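Local coordinates for protein fucose-specific lectin (Aleuria aurantia, PDB 6GKE) that binds L-fucose, with strongest preference for alpha-1,6-linked core fucose on glycoproteins, through five sites set between the blades of a six-bladed beta-propeller, at residues S207-V212 against W229-E234; R233-E238 against P257-P262; T264-N269 against I276-Q281; S286-Q291 against W298-V303. The protein carries 1 engineered substitution. One frame throughout, in Å; residues are numbered along the deposited sequence.

Contact 1. Residues S207-V212 against W229-E234. With GOL (glycerol), chain H.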
# COMPACT_ATOMS: atom_id res chain seq x y z
N SER A 207 14.32 22.63 10.79
CA SER A 207 14.71 21.22 10.87
C SER A 207 13.48 20.34 10.68
O SER A 207 12.41 20.62 11.21
CB SER A 207 15.37 20.92 12.19
OG SER A 207 16.61 21.60 12.29
N ALA A 208 13.65 19.24 9.93
CA ALA A 208 12.58 18.28 9.70
C ALA A 208 13.19 16.89 9.54
O ALA A 208 14.35 16.75 9.18
CB ALA A 208 11.77 18.66 8.49
N SER A 209 12.36 15.87 9.80
CA SER A 209 12.74 14.49 9.54
C SER A 209 13.24 14.35 8.10
O SER A 209 12.68 14.95 7.19
CB SER A 209 11.58 13.56 9.77
OG SER A 209 11.13 13.60 11.12
N ALA A 210 14.26 13.52 7.88
CA ALA A 210 14.73 13.27 6.53
C ALA A 210 13.58 12.72 5.67
O ALA A 210 12.92 11.76 6.05
CB ALA A 210 15.89 12.30 6.55
N GLY A 211 13.38 13.32 4.50
CA GLY A 211 12.45 12.80 3.49
C GLY A 211 11.00 13.22 3.68
O GLY A 211 10.13 12.59 3.11
N VAL A 212 10.73 14.29 4.43
CA VAL A 212 9.35 14.76 4.59
C VAL A 212 8.75 15.16 3.23
O VAL A 212 9.41 15.70 2.34
CB VAL A 212 9.24 15.94 5.57
CG1 VAL A 212 9.42 15.48 7.00
CG2 VAL A 212 10.19 17.08 5.23
N TRP A 229 4.79 20.20 6.24
CA TRP A 229 5.59 19.02 5.97
C TRP A 229 5.15 17.87 6.87
O TRP A 229 4.66 18.06 7.98
CB TRP A 229 7.09 19.28 6.10
CG TRP A 229 7.59 19.76 7.43
CD1 TRP A 229 8.05 19.02 8.48
CD2 TRP A 229 7.75 21.13 7.81
NE1 TRP A 229 8.46 19.84 9.49
CE2 TRP A 229 8.30 21.15 9.10
CE3 TRP A 229 7.47 22.35 7.17
CZ2 TRP A 229 8.59 22.34 9.77
CZ3 TRP A 229 7.76 23.52 7.83
CH2 TRP A 229 8.31 23.51 9.12
N GLN A 230 5.34 16.65 6.36
CA GLN A 230 4.94 15.47 7.08
C GLN A 230 5.74 14.28 6.57
O GLN A 230 5.81 14.03 5.36
CB GLN A 230 3.44 15.21 6.88
CG GLN A 230 2.88 14.06 7.71
CD GLN A 230 1.44 13.82 7.35
OE1 GLN A 230 0.54 14.49 7.86
NE2 GLN A 230 1.22 12.89 6.44
N LYS A 231 6.29 13.51 7.52
CA LYS A 231 6.78 12.18 7.26
C LYS A 231 5.64 11.20 7.57
O LYS A 231 4.95 11.37 8.58
CB LYS A 231 8.00 11.88 8.12
CG LYS A 231 8.49 10.44 8.04
CD LYS A 231 9.80 10.20 8.73
CE LYS A 231 10.18 8.74 8.74
NZ LYS A 231 11.41 8.50 9.52
N GLY A 232 5.47 10.17 6.74
CA GLY A 232 4.38 9.24 6.97
C GLY A 232 4.47 8.63 8.36
O GLY A 232 5.55 8.24 8.81
N ARG A 233 3.32 8.56 9.02
CA ARG A 233 3.15 8.06 10.40
C ARG A 233 3.90 8.95 11.41
O ARG A 233 4.27 8.50 12.50
CB ARG A 233 3.54 6.58 10.54
CG ARG A 233 2.73 5.89 11.62
CD ARG A 233 3.12 4.45 11.83
NE ARG A 233 2.18 3.73 12.67
CZ ARG A 233 2.21 3.72 14.00
NH1 ARG A 233 3.11 4.43 14.65
NH2 ARG A 233 1.33 3.00 14.68
N GLU A 234 4.08 10.23 11.06
CA GLU A 234 4.47 11.28 12.00
C GLU A 234 3.43 12.39 11.87
O GLU A 234 2.66 12.43 10.91
CB GLU A 234 5.88 11.80 11.73
CG GLU A 234 6.95 10.73 11.78
CD GLU A 234 7.15 10.06 13.12
OE1 GLU A 234 7.79 9.00 13.14
OE2 GLU A 234 6.69 10.62 14.14
C1 GOL H . 7.18 10.95 3.48
O1 GOL H . 6.44 9.84 4.02
C2 GOL H . 7.38 10.81 1.97
O2 GOL H . 8.07 11.98 1.51
C3 GOL H . 8.17 9.56 1.58
O3 GOL H . 9.45 9.51 2.24
O HOH W 1 9.95 19.42 11.99
O HOH W 2 13.32 10.01 8.31
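Val-212 and Trp-229 lie side by side and point the same way, the valine CG2 resting 3.9 Å from Trp-229 CB. The other branch, CG1, reaches the backbone of the facing segment, 3.7 Å from Lys-231 N. Trp-229 holds its CG between its own backbone N and carbonyl carbon (chi1 60°), and the indole extends from there to Ala-208, whose CB lies 3.7 Å from CD1 and approaches the ring obliquely. The pyrrole N-H is satisfied by water: a molecule in the ring plane accepts from Trp-229 NE1 at 2.9 Å and donates to Ser-207 O. Lys-231 is fully extended, all four torsions near 180°, which carries it past Ser-209, with Lys-231 CD 3.9 Å from Ser-209 CB. Its ammonium then reaches a second water, 2.7 Å from NZ, which donates in turn to Ala-210 O. The segments are thus joined by apolar packing on the tryptophan side and by solvent bridges, with a glycerol, probably from the crystallisation liquor, linking Gly-211 O to Gly-232 N. In the propeller, 207-212 is the connection from strand 199-207 to strand 213-219 of the next blade, folded against the end of strand 224-230; Ile-189 of strand 188-194 touches Ala-208 and Val-212, while the ring of Tyr-237 of strand 236-241 meets that of Trp-229 with the two planes nearly parallel.

Contact 2. Residues R233-E238 against P257-P262. With FUC (alpha-L-fucopyranose), chain G.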
# COMPACT_ATOMS: atom_id res chain seq x y z
N ARG A 233 3.32 8.56 9.02
CA ARG A 233 3.15 8.06 10.40
C ARG A 233 3.90 8.95 11.41
O ARG A 233 4.27 8.50 12.50
CB ARG A 233 3.54 6.58 10.54
CG ARG A 233 2.73 5.89 11.62
CD ARG A 233 3.12 4.45 11.83
NE ARG A 233 2.18 3.73 12.67
CZ ARG A 233 2.21 3.72 14.00
NH1 ARG A 233 3.11 4.43 14.65
NH2 ARG A 233 1.33 3.00 14.68
N GLU A 234 4.08 10.23 11.06
CA GLU A 234 4.47 11.28 12.00
C GLU A 234 3.43 12.39 11.87
O GLU A 234 2.66 12.43 10.91
CB GLU A 234 5.88 11.80 11.73
CG GLU A 234 6.95 10.73 11.78
CD GLU A 234 7.15 10.06 13.12
OE1 GLU A 234 7.79 9.00 13.14
OE2 GLU A 234 6.69 10.62 14.14
N GLU A 235 3.40 13.32 12.82
CA GLU A 235 2.41 14.39 12.76
C GLU A 235 2.79 15.41 11.68
O GLU A 235 3.97 15.62 11.36
CB GLU A 235 2.26 15.10 14.11
CG GLU A 235 1.90 14.19 15.27
CD GLU A 235 0.53 13.54 15.27
OE1 GLU A 235 -0.23 13.69 14.28
OE2 GLU A 235 0.22 12.85 16.27
N LEU A 236 1.76 16.06 11.14
CA LEU A 236 1.87 17.18 10.23
C LEU A 236 2.43 18.40 10.97
O LEU A 236 2.02 18.70 12.09
CB LEU A 236 0.46 17.48 9.70
CG LEU A 236 0.32 18.67 8.75
CD1 LEU A 236 1.13 18.46 7.48
CD2 LEU A 236 -1.15 18.91 8.42
N TYR A 237 3.34 19.12 10.30
CA TYR A 237 3.88 20.39 10.77
C TYR A 237 3.43 21.52 9.85
O TYR A 237 3.32 21.33 8.63
CB TYR A 237 5.41 20.37 10.79
CG TYR A 237 5.99 19.53 11.90
CD1 TYR A 237 6.05 18.15 11.77
CD2 TYR A 237 6.46 20.10 13.07
CE1 TYR A 237 6.57 17.35 12.78
CE2 TYR A 237 6.99 19.31 14.09
CZ TYR A 237 7.04 17.94 13.94
OH TYR A 237 7.55 17.16 14.94
N GLU A 238 3.26 22.70 10.45
CA GLU A 238 3.02 23.93 9.72
C GLU A 238 3.96 25.02 10.23
O GLU A 238 4.05 25.24 11.44
CB GLU A 238 1.58 24.42 9.91
CG GLU A 238 1.24 25.68 9.13
CD GLU A 238 -0.05 26.32 9.60
OE1 GLU A 238 -0.06 26.85 10.73
OE2 GLU A 238 -1.05 26.30 8.84
N PRO A 257 -3.61 9.88 16.89
CA PRO A 257 -2.19 10.18 16.71
C PRO A 257 -1.68 9.70 15.35
O PRO A 257 -2.12 8.66 14.84
CB PRO A 257 -1.49 9.45 17.86
CG PRO A 257 -2.47 8.37 18.28
CD PRO A 257 -3.85 8.95 18.01
N THR A 258 -0.75 10.48 14.80
CA THR A 258 0.01 10.16 13.58
C THR A 258 -0.84 9.36 12.60
O THR A 258 -0.52 8.22 12.28
CB THR A 258 1.31 9.43 13.93
OG1 THR A 258 1.02 8.17 14.55
CG2 THR A 258 2.21 10.23 14.85
N PRO A 259 -1.93 9.95 12.07
CA PRO A 259 -2.94 9.17 11.35
C PRO A 259 -2.56 8.69 9.94
O PRO A 259 -3.31 7.90 9.38
CB PRO A 259 -4.14 10.13 11.29
CG PRO A 259 -3.51 11.51 11.32
CD PRO A 259 -2.33 11.35 12.25
N SER A 260 -1.44 9.16 9.38
CA SER A 260 -1.02 8.72 8.06
C SER A 260 -0.24 7.41 8.14
O SER A 260 0.33 7.06 9.16
CB SER A 260 -0.19 9.77 7.36
OG SER A 260 1.04 10.00 8.04
N LEU A 261 -0.19 6.69 7.01
CA LEU A 261 0.62 5.49 6.90
C LEU A 261 2.08 5.85 6.63
O LEU A 261 2.40 6.92 6.12
CB LEU A 261 0.10 4.59 5.78
CG LEU A 261 -1.23 3.88 6.05
CD1 LEU A 261 -1.77 3.30 4.75
CD2 LEU A 261 -1.08 2.80 7.10
N PRO A 262 3.02 4.92 6.93
CA PRO A 262 4.42 5.14 6.58
C PRO A 262 4.60 5.44 5.08
O PRO A 262 3.90 4.89 4.23
CB PRO A 262 5.09 3.81 6.97
CG PRO A 262 4.21 3.28 8.07
CD PRO A 262 2.81 3.64 7.62
C1 FUC G . -2.98 30.81 11.66
C2 FUC G . -2.25 29.50 11.91
C3 FUC G . -3.15 28.31 11.58
C4 FUC G . -3.71 28.45 10.15
C5 FUC G . -4.41 29.79 10.04
C6 FUC G . -4.99 30.07 8.66
O1 FUC G . -4.04 30.94 12.61
O2 FUC G . -1.84 29.45 13.28
O3 FUC G . -2.44 27.10 11.78
O4 FUC G . -2.67 28.42 9.16
O5 FUC G . -3.49 30.85 10.32
O HOH W 3 0.30 3.94 10.28
O HOH W 4 0.23 11.57 10.10
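Arg-233 and Ser-260 bring together two loops of the beta-propeller: the turn leading into strand 236-241 and the connection 257-262 that passes from the fifth repeat to the sixth. The tight part is here. Ser-260 OG sits between its own backbone N and carbonyl carbon (chi1 65°) and accepts from Arg-233 N at 2.9 Å, a fairly straight bond of 160°. Beside it the CA-H of Arg-233 faces Ser-260 O at 3.2 Å between CA and O, and Thr-258 CB packs 3.4 Å from Arg-233 O. A water adds a further link, donating to Glu-234 O and accepting from Ser-260 N.

Glu-235 supplies the second anchor. Its chain bends at chi2 (-67°) and crosses Thr-258 at about a right angle, bringing the carboxylate to the threonine backbone, where Thr-258 N donates to Glu-235 OE2 at 3.0 Å from well above the carboxylate plane. The same oxygen lies 3.6 Å from Thr-258 CG2.

The looser side follows the arginine, which alternates between two conformers. In the one modelled here it is extended from CG to NE alongside Pro-262, linked back to Ser-260 O by a weakly bound water, and Arg-233 of the second subunit brings a like charge close to its guanidinium. At the far end of 233-238, beyond this loop contact, Glu-238 serves the fucose site, where Arg-226 and Trp-298 also hydrogen-bond the sugar: its OE1 accepts from fucose O3 at 2.6 Å, and its OE2 from fucose O4 at 2.7 Å.

Contact 3. Residues T264-N269 against I276-Q281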
# COMPACT_ATOMS: atom_id res chain seq x y z
N THR A 264 4.08 7.85 3.04
CA THR A 264 3.02 8.47 2.28
C THR A 264 3.29 9.97 2.09
O THR A 264 4.20 10.54 2.68
CB THR A 264 1.66 8.24 2.95
OG1 THR A 264 1.71 8.79 4.27
CG2 THR A 264 1.29 6.77 2.99
N PHE A 265 2.44 10.60 1.27
CA PHE A 265 2.63 11.98 0.83
C PHE A 265 1.47 12.87 1.29
O PHE A 265 0.40 12.38 1.65
CB PHE A 265 2.78 12.00 -0.69
CG PHE A 265 3.99 11.22 -1.14
CD1 PHE A 265 5.26 11.76 -1.02
CD2 PHE A 265 3.87 9.91 -1.58
CE1 PHE A 265 6.38 11.03 -1.36
CE2 PHE A 265 5.00 9.18 -1.92
CZ PHE A 265 6.25 9.74 -1.80
N ILE A 266 1.69 14.18 1.21
CA ILE A 266 0.64 15.16 1.47
C ILE A 266 0.47 16.06 0.25
O ILE A 266 1.30 16.11 -0.66
CB ILE A 266 0.92 16.01 2.74
CG1 ILE A 266 2.15 16.91 2.60
CG2 ILE A 266 0.99 15.11 3.95
CD1 ILE A 266 2.30 17.93 3.71
N ALA A 267 -0.63 16.81 0.25
CA ALA A 267 -0.86 17.91 -0.68
C ALA A 267 -1.73 18.94 0.03
O ALA A 267 -2.50 18.58 0.91
CB ALA A 267 -1.52 17.42 -1.95
N ALA A 268 -1.61 20.21 -0.37
CA ALA A 268 -2.43 21.25 0.23
C ALA A 268 -3.12 22.06 -0.86
O ALA A 268 -2.58 22.24 -1.95
CB ALA A 268 -1.59 22.15 1.11
N ASN A 269 -4.30 22.58 -0.53
CA ASN A 269 -4.93 23.60 -1.34
C ASN A 269 -5.40 24.73 -0.43
O ASN A 269 -5.41 24.62 0.80
CB ASN A 269 -6.05 23.03 -2.22
CG ASN A 269 -7.27 22.56 -1.44
OD1 ASN A 269 -7.54 23.05 -0.34
ND2 ASN A 269 -8.05 21.66 -2.02
N ILE A 276 -8.41 26.05 3.90
CA ILE A 276 -7.22 25.23 3.70
C ILE A 276 -7.58 23.76 3.88
O ILE A 276 -8.20 23.39 4.88
CB ILE A 276 -6.07 25.60 4.66
CG1 ILE A 276 -5.76 27.10 4.64
CG2 ILE A 276 -4.84 24.76 4.34
CD1 ILE A 276 -4.86 27.55 5.77
N SER A 277 -7.14 22.93 2.93
CA SER A 277 -7.16 21.48 3.06
C SER A 277 -5.73 20.94 2.96
O SER A 277 -5.00 21.36 2.07
CB SER A 277 -8.00 20.83 1.99
OG SER A 277 -9.36 21.25 2.08
N VAL A 278 -5.38 19.99 3.84
CA VAL A 278 -4.11 19.28 3.71
C VAL A 278 -4.44 17.78 3.69
O VAL A 278 -4.87 17.22 4.70
CB VAL A 278 -3.10 19.62 4.82
CG1 VAL A 278 -1.77 18.91 4.56
CG2 VAL A 278 -2.88 21.12 4.95
N PHE A 279 -4.23 17.17 2.53
CA PHE A 279 -4.59 15.78 2.27
C PHE A 279 -3.46 14.84 2.69
O PHE A 279 -2.28 15.19 2.58
CB PHE A 279 -4.89 15.58 0.78
CG PHE A 279 -6.08 16.38 0.34
CD1 PHE A 279 -7.35 15.85 0.45
CD2 PHE A 279 -5.94 17.69 -0.11
CE1 PHE A 279 -8.46 16.59 0.08
CE2 PHE A 279 -7.06 18.43 -0.47
CZ PHE A 279 -8.32 17.88 -0.37
N PHE A 280 -3.84 13.64 3.14
CA PHE A 280 -2.90 12.61 3.52
C PHE A 280 -3.52 11.24 3.25
O PHE A 280 -4.71 11.11 2.96
CB PHE A 280 -2.46 12.78 4.98
CG PHE A 280 -3.52 12.59 6.04
CD1 PHE A 280 -4.30 13.66 6.46
CD2 PHE A 280 -3.69 11.36 6.66
CE1 PHE A 280 -5.25 13.49 7.47
CE2 PHE A 280 -4.63 11.20 7.66
CZ PHE A 280 -5.41 12.26 8.07
N GLN A 281 -2.68 10.20 3.32
CA GLN A 281 -3.09 8.84 3.03
C GLN A 281 -2.98 8.00 4.30
O GLN A 281 -1.94 7.96 4.95
CB GLN A 281 -2.25 8.25 1.90
CG GLN A 281 -2.65 6.83 1.52
CD GLN A 281 -1.86 6.32 0.34
OE1 GLN A 281 -0.64 6.22 0.39
NE2 GLN A 281 -2.55 6.01 -0.75
O HOH W 5 0.05 10.98 4.03
O HOH W 6 0.81 8.62 -0.19
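Strands 267-269 and 276-281 run antiparallel at 161°, with Ala-267/Phe-279 and Asn-269/Ser-277 as hydrogen-bonded pairs around the non-hydrogen-bonded pair Ala-268/Val-278. Phe-279 N donates to Ala-267 O at 2.8 Å, whereas the return bond from Ala-267 N to Phe-279 O stretches to 3.3 Å. Asn-269 holds CG between its backbone N and carbonyl carbon (chi1 69°); OD1 comes 3.3 Å from Ser-277 CB and takes a weak bond from Ser-277 N. Its ND2 lies at the edge of the Phe-279 ring, in plane, 3.7 Å from CE2, with the amide turned almost perpendicular to the ring; ND2 is hydrogen-bonded to Gln-23 OE1 and weakly to Ile-13 O. On the other face Ala-268 CB meets Val-278 CG2 at 4.2 Å. Past Ile-266 the backbones part, and water bridges them: one donates to Thr-264 OG1, also hydrogen-bonded to Leu-261 O, and to Phe-265 O, and accepts from Gln-281 N. Thr-264 CG2 packs 3.3 Å from Gln-281 OE1, which takes a bond from Thr-7 N. This hairpin forms the first two strands of the last blade: Ala-267, Asn-269 and Phe-279 face strand 10-15, Ile-266 and Val-278 meet Tyr-228 of strand 224-230, and strand 286-293 continues the sheet beside 275-282.

Contact 4. Residues S286-Q291 against W298-V303; sequences SLQQWQ and WSIGAV. With FUC (alpha-L-fucopyranose), chain G.
This is the outer beta hairpin of the sixth propeller blade, strand 286-293 pairing antiparallel with the edge strand 297-300. Gln-291 and Ser-299 form a hydrogen-bonded pair, with Gln-291 N giving to Ser-299 O at 2.8 Å, and Gly-301 N continues the ladder to Gln-289 O. On one face Ile-300 lies across Trp-290: its CG1 stands 3.5 Å from the centroid of the six-membered ring, only 7° off the normal, a CH-pi contact. Trp-290 CB in turn touches Trp-298 CE3 at 3.9 Å. The opposite face is polar. Gln-291 is extended beyond CG, and its NE2 donates to Ser-299 OG at 3.0 Å, in the amide plane and nearly straight. The amide also lies against Gly-301, with NE2 3.5 Å from the glycine CA. Further along, Val-303 covers the Gln-288 amide, whose NE2 donates to Ser-286 OG, itself hydrogen-bonded to Ser-283 O, and whose OE1 is hydrogen-bonded to Arg-256. Trp-298 carries the hairpin into the fucose site, where Glu-238 and Arg-226 also bind the sugar: its NE1 donates to fucose O3 in the indole plane at 2.9 Å, with an angle of 172°.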
# COMPACT_ATOMS: atom_id res chain seq x y z
N SER A 286 -7.12 4.96 2.56
CA SER A 286 -8.05 6.07 2.47
C SER A 286 -7.32 7.39 2.20
O SER A 286 -6.16 7.59 2.57
CB SER A 286 -8.89 6.17 3.72
OG SER A 286 -8.09 6.37 4.88
N LEU A 287 -8.06 8.29 1.53
CA LEU A 287 -7.65 9.66 1.30
C LEU A 287 -8.39 10.54 2.30
O LEU A 287 -9.62 10.63 2.28
CB LEU A 287 -7.98 10.03 -0.15
CG LEU A 287 -7.64 11.45 -0.60
CD1 LEU A 287 -6.20 11.82 -0.30
CD2 LEU A 287 -7.93 11.60 -2.08
N GLN A 288 -7.62 11.13 3.22
CA GLN A 288 -8.13 11.92 4.31
C GLN A 288 -7.64 13.36 4.15
O GLN A 288 -6.77 13.64 3.32
CB GLN A 288 -7.59 11.40 5.65
CG GLN A 288 -7.75 9.91 5.87
CD GLN A 288 -8.87 9.53 6.81
OE1 GLN A 288 -9.42 10.35 7.54
NE2 GLN A 288 -9.17 8.24 6.81
N GLN A 289 -8.16 14.26 4.98
CA GLN A 289 -7.61 15.60 4.99
C GLN A 289 -7.80 16.27 6.35
O GLN A 289 -8.78 16.02 7.06
CB GLN A 289 -8.29 16.50 3.97
CG GLN A 289 -9.75 16.78 4.32
CD GLN A 289 -10.24 17.99 3.57
OE1 GLN A 289 -11.02 17.86 2.63
NE2 GLN A 289 -9.77 19.16 3.96
N TRP A 290 -6.83 17.13 6.67
CA TRP A 290 -6.96 18.15 7.66
C TRP A 290 -7.67 19.35 7.02
O TRP A 290 -7.46 19.65 5.85
CB TRP A 290 -5.58 18.57 8.17
CG TRP A 290 -4.92 17.51 8.97
CD1 TRP A 290 -4.01 16.58 8.54
CD2 TRP A 290 -5.16 17.22 10.36
NE1 TRP A 290 -3.65 15.76 9.58
CE2 TRP A 290 -4.34 16.13 10.70
CE3 TRP A 290 -5.96 17.80 11.35
CZ2 TRP A 290 -4.32 15.60 11.99
CZ3 TRP A 290 -5.94 17.28 12.62
CH2 TRP A 290 -5.12 16.19 12.93
N GLN A 291 -8.49 20.03 7.83
CA GLN A 291 -9.19 21.22 7.39
C GLN A 291 -9.02 22.30 8.46
O GLN A 291 -9.08 22.01 9.65
CB GLN A 291 -10.67 20.93 7.16
CG GLN A 291 -11.39 20.47 8.42
CD GLN A 291 -12.74 19.83 8.17
OE1 GLN A 291 -13.23 19.77 7.05
NE2 GLN A 291 -13.34 19.35 9.24
N TRP A 298 -8.04 23.43 13.48
CA TRP A 298 -7.75 22.28 12.64
C TRP A 298 -8.51 21.04 13.11
O TRP A 298 -8.57 20.75 14.30
CB TRP A 298 -6.26 21.98 12.66
CG TRP A 298 -5.42 22.98 11.93
CD1 TRP A 298 -4.70 24.00 12.46
CD2 TRP A 298 -5.22 23.04 10.51
NE1 TRP A 298 -4.04 24.68 11.47
CE2 TRP A 298 -4.35 24.12 10.26
CE3 TRP A 298 -5.68 22.28 9.43
CZ2 TRP A 298 -3.94 24.45 8.98
CZ3 TRP A 298 -5.26 22.61 8.16
CH2 TRP A 298 -4.40 23.68 7.94
N SER A 299 -9.02 20.26 12.16
CA SER A 299 -9.62 18.97 12.44
C SER A 299 -9.49 18.07 11.22
O SER A 299 -9.25 18.55 10.12
CB SER A 299 -11.07 19.12 12.84
OG SER A 299 -11.82 19.72 11.81
N ILE A 300 -9.64 16.76 11.43
CA ILE A 300 -9.71 15.82 10.32
C ILE A 300 -11.13 15.85 9.76
O ILE A 300 -12.10 15.69 10.50
CB ILE A 300 -9.27 14.41 10.76
CG1 ILE A 300 -7.82 14.42 11.25
CG2 ILE A 300 -9.48 13.41 9.63
CD1 ILE A 300 -7.40 13.16 11.97
N GLY A 301 -11.24 16.08 8.45
CA GLY A 301 -12.52 16.25 7.78
C GLY A 301 -13.06 14.95 7.19
O GLY A 301 -12.64 13.85 7.56
N ALA A 302 -14.01 15.11 6.27
CA ALA A 302 -14.68 13.98 5.62
C ALA A 302 -13.69 13.21 4.75
O ALA A 302 -12.79 13.79 4.14
CB ALA A 302 -15.85 14.48 4.80
N VAL A 303 -13.88 11.89 4.68
CA VAL A 303 -13.02 11.01 3.88
C VAL A 303 -13.38 11.20 2.41
O VAL A 303 -14.55 11.29 2.04
CB VAL A 303 -13.16 9.54 4.32
CG1 VAL A 303 -12.34 8.61 3.44
CG2 VAL A 303 -12.78 9.35 5.78
C1 FUC G . -2.98 30.81 11.66
C2 FUC G . -2.25 29.50 11.91
C3 FUC G . -3.15 28.31 11.58
C4 FUC G . -3.71 28.45 10.15
C5 FUC G . -4.41 29.79 10.04
C6 FUC G . -4.99 30.07 8.66
O1 FUC G . -4.04 30.94 12.61
O2 FUC G . -1.84 29.45 13.28
O3 FUC G . -2.44 27.10 11.78
O4 FUC G . -2.67 28.42 9.16
O5 FUC G . -3.49 30.85 10.32
O HOH W 7 -10.42 13.00 6.15
O HOH W 8 -12.95 16.23 3.68
O HOH W 9 -14.95 17.88 5.99

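In the fold
Along the chain, contact 1 leads into contact 2, sharing Arg-233 and Glu-234, and contacts 3 and 4 follow in series. Contacts 1 and 2, centres 8 Å apart, both reach the fifth-blade sheet through its neighbouring strands 224-230 and 236-241. Contacts 3 and 4, 9 Å apart, build the sixth-blade sheet, where strands 275-282 and 286-293 are neighbours. Contact 2 meets contact 3 through the backbone hydrogen bond of Leu-261 N with Gln-281 O; between the blades it meets contact 4 where Leu-236 packs on Trp-290. Contacts 1 and 4, 18 Å apart, do not touch. Contacts 2 and 4 bring Glu-238 and Trp-298 to one fucose, so this site is shared by two adjacent blades.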